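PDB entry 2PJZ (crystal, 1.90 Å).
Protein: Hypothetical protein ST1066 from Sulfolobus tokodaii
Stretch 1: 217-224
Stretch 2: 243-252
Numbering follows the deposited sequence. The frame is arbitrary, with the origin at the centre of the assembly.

Stretch 1, residues 217-224: SIVEGERN
Stretch 2 243-252: DLGMKFGALG

Residues 217-220 form the end of an extended strand, against which a weakly bonded strand of about two residues, M246 and K247, pairs antiparallel; the rest of 243-252 is loop or turn. The contact buries 439 Å² summed over both sides. S217, I218 and L244 cover the most surface. S217 (phi/psi -120/154) pairs with K247 in a non-hydrogen-bonded bridge, their CA atoms 4.3 Å apart and their side chains diverging. Its CA also lies 3.2 Å from M246 O, a CA-H...O contact, while its OG (chi1 m) approaches G245 O at 3.4 Å. The same M246 carbonyl accepts the one hydrogen bond between the stretches, from I218 N to M246 O, at 2.9 Å and 158°.

I218 (-118/128; chi1 t, chi2 t) sends CG2 to within 3.8 Å of L251 CD1, whereas its CD1 meets the edge of the F248 ring, 4.4 Å from F248 CD1. The chain turns after K247, with A250 N bonded to K247 O (3.0 Å) and L251 N to F248 O (3.0 Å), and both F248 and L251 lie beside I218.

L244 (-87/0; chi1 m, chi2 p) points toward the strand. V219 CG1 (chi1 m) lies 4.2 Å from L244 CB, and L244 CD2 sits 3.4 Å from R223 NH1, at the guanidinium edge. At G245 (176/-154), a CB would fall 2.4 Å from V219 CG1, a clash that its absence avoids.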

# COMPACT_ATOMS: atom_id res chain seq x y z
N SER A 217 -6.22 -9.24 20.20
CA SER A 217 -7.21 -8.34 20.77
C SER A 217 -6.58 -6.98 20.93
O SER A 217 -5.38 -6.87 21.06
CB SER A 217 -7.70 -8.84 22.14
OG SER A 217 -8.35 -10.09 22.02
N ILE A 218 -7.39 -5.94 20.92
CA ILE A 218 -6.85 -4.60 21.08
C ILE A 218 -7.39 -3.95 22.35
O ILE A 218 -8.61 -3.94 22.57
CB ILE A 218 -7.08 -3.76 19.80
CG1 ILE A 218 -6.21 -2.51 19.80
CG2 ILE A 218 -8.57 -3.46 19.57
CD1 ILE A 218 -5.84 -2.04 18.41
N VAL A 219 -6.50 -3.44 23.19
CA VAL A 219 -6.90 -2.84 24.47
C VAL A 219 -6.20 -1.53 24.79
O VAL A 219 -5.06 -1.31 24.40
CB VAL A 219 -6.69 -3.83 25.67
CG1 VAL A 219 -7.36 -5.16 25.38
CG2 VAL A 219 -5.21 -4.03 25.97
N GLU A 220 -6.89 -0.65 25.53
CA GLU A 220 -6.28 0.56 26.08
C GLU A 220 -5.20 0.18 27.07
O GLU A 220 -5.33 -0.83 27.77
CB GLU A 220 -7.35 1.42 26.76
CG GLU A 220 -6.97 2.87 26.92
CD GLU A 220 -8.04 3.68 27.65
OE1 GLU A 220 -9.19 3.19 27.78
OE2 GLU A 220 -7.73 4.81 28.08
N GLY A 221 -4.14 0.98 27.13
CA GLY A 221 -3.05 0.79 28.08
C GLY A 221 -1.86 0.02 27.51
O GLY A 221 -1.98 -0.66 26.49
N GLU A 222 -0.72 0.13 28.18
CA GLU A 222 0.47 -0.67 27.86
C GLU A 222 0.50 -2.02 28.61
O GLU A 222 0.79 -2.05 29.80
CB GLU A 222 1.75 0.12 28.15
CG GLU A 222 3.02 -0.70 27.96
CD GLU A 222 4.26 0.14 27.70
OE1 GLU A 222 4.36 1.28 28.22
OE2 GLU A 222 5.15 -0.37 26.98
N ARG A 223 0.22 -3.11 27.90
CA ARG A 223 0.23 -4.47 28.47
C ARG A 223 1.58 -5.14 28.32
O ARG A 223 2.28 -4.91 27.33
CB ARG A 223 -0.83 -5.35 27.81
CG ARG A 223 -2.25 -4.85 27.94
CD ARG A 223 -2.83 -5.12 29.33
NE ARG A 223 -3.88 -4.14 29.64
CZ ARG A 223 -5.19 -4.37 29.53
NH1 ARG A 223 -5.63 -5.55 29.11
NH2 ARG A 223 -6.05 -3.40 29.82
N ASN A 224 1.92 -6.00 29.28
CA ASN A 224 3.26 -6.59 29.37
C ASN A 224 3.71 -7.51 28.23
O ASN A 224 4.84 -7.37 27.74
CB ASN A 224 3.47 -7.29 30.72
CG ASN A 224 4.05 -6.36 31.78
OD1 ASN A 224 3.53 -5.27 32.02
ND2 ASN A 224 5.15 -6.78 32.40
N ASP A 243 -7.20 -13.33 24.53
CA ASP A 243 -8.45 -12.63 24.89
C ASP A 243 -8.41 -11.59 26.02
O ASP A 243 -9.13 -11.73 27.01
CB ASP A 243 -9.53 -13.67 25.23
CG ASP A 243 -10.43 -13.98 24.06
OD1 ASP A 243 -11.22 -13.09 23.67
OD2 ASP A 243 -10.35 -15.12 23.55
N LEU A 244 -7.61 -10.54 25.86
CA LEU A 244 -7.63 -9.46 26.84
C LEU A 244 -8.68 -8.37 26.55
O LEU A 244 -8.80 -7.40 27.33
CB LEU A 244 -6.25 -8.83 27.02
CG LEU A 244 -5.20 -9.54 27.89
CD1 LEU A 244 -4.47 -10.67 27.14
CD2 LEU A 244 -4.18 -8.53 28.45
N GLY A 245 -9.45 -8.52 25.47
CA GLY A 245 -10.32 -7.44 24.96
C GLY A 245 -11.05 -7.77 23.67
O GLY A 245 -11.29 -8.93 23.37
N MET A 246 -11.40 -6.74 22.90
CA MET A 246 -12.13 -6.98 21.66
C MET A 246 -11.19 -7.46 20.56
O MET A 246 -10.06 -7.02 20.47
CB MET A 246 -12.91 -5.74 21.19
CG MET A 246 -13.92 -6.08 20.09
SD MET A 246 -14.60 -4.69 19.14
CE MET A 246 -14.34 -5.46 17.56
N LYS A 247 -11.70 -8.37 19.73
CA LYS A 247 -10.94 -8.98 18.65
C LYS A 247 -10.60 -7.96 17.57
O LYS A 247 -11.48 -7.25 17.07
CB LYS A 247 -11.74 -10.13 18.03
CG LYS A 247 -12.08 -11.28 19.00
CD LYS A 247 -10.82 -12.07 19.36
CE LYS A 247 -11.15 -13.18 20.36
NZ LYS A 247 -9.90 -13.82 20.88
N PHE A 248 -9.33 -7.89 17.20
CA PHE A 248 -8.92 -7.01 16.12
C PHE A 248 -9.66 -7.38 14.86
O PHE A 248 -10.08 -6.49 14.09
CB PHE A 248 -7.40 -7.10 15.89
CG PHE A 248 -6.93 -6.20 14.80
CD1 PHE A 248 -6.52 -4.91 15.10
CD2 PHE A 248 -6.96 -6.61 13.49
CE1 PHE A 248 -6.12 -4.04 14.09
CE2 PHE A 248 -6.56 -5.76 12.47
CZ PHE A 248 -6.14 -4.48 12.79
N GLY A 249 -9.86 -8.68 14.66
CA GLY A 249 -10.64 -9.21 13.54
C GLY A 249 -12.08 -8.72 13.42
O GLY A 249 -12.70 -8.86 12.37
N ALA A 250 -12.63 -8.18 14.50
CA ALA A 250 -14.01 -7.74 14.46
C ALA A 250 -14.09 -6.22 14.38
O ALA A 250 -15.19 -5.65 14.32
CB ALA A 250 -14.79 -8.29 15.67
N LEU A 251 -12.92 -5.57 14.32
CA LEU A 251 -12.84 -4.11 14.44
C LEU A 251 -13.68 -3.36 13.40
O LEU A 251 -14.31 -2.36 13.72
CB LEU A 251 -11.37 -3.64 14.39
CG LEU A 251 -11.09 -2.53 15.41
CD1 LEU A 251 -11.12 -3.14 16.79
CD2 LEU A 251 -9.76 -1.87 15.13
N GLY A 252 -13.69 -3.85 12.17
CA GLY A 252 -14.52 -3.21 11.17
C GLY A 252 -13.82 -2.03 10.54
O GLY A 252 -13.65 -1.99 9.33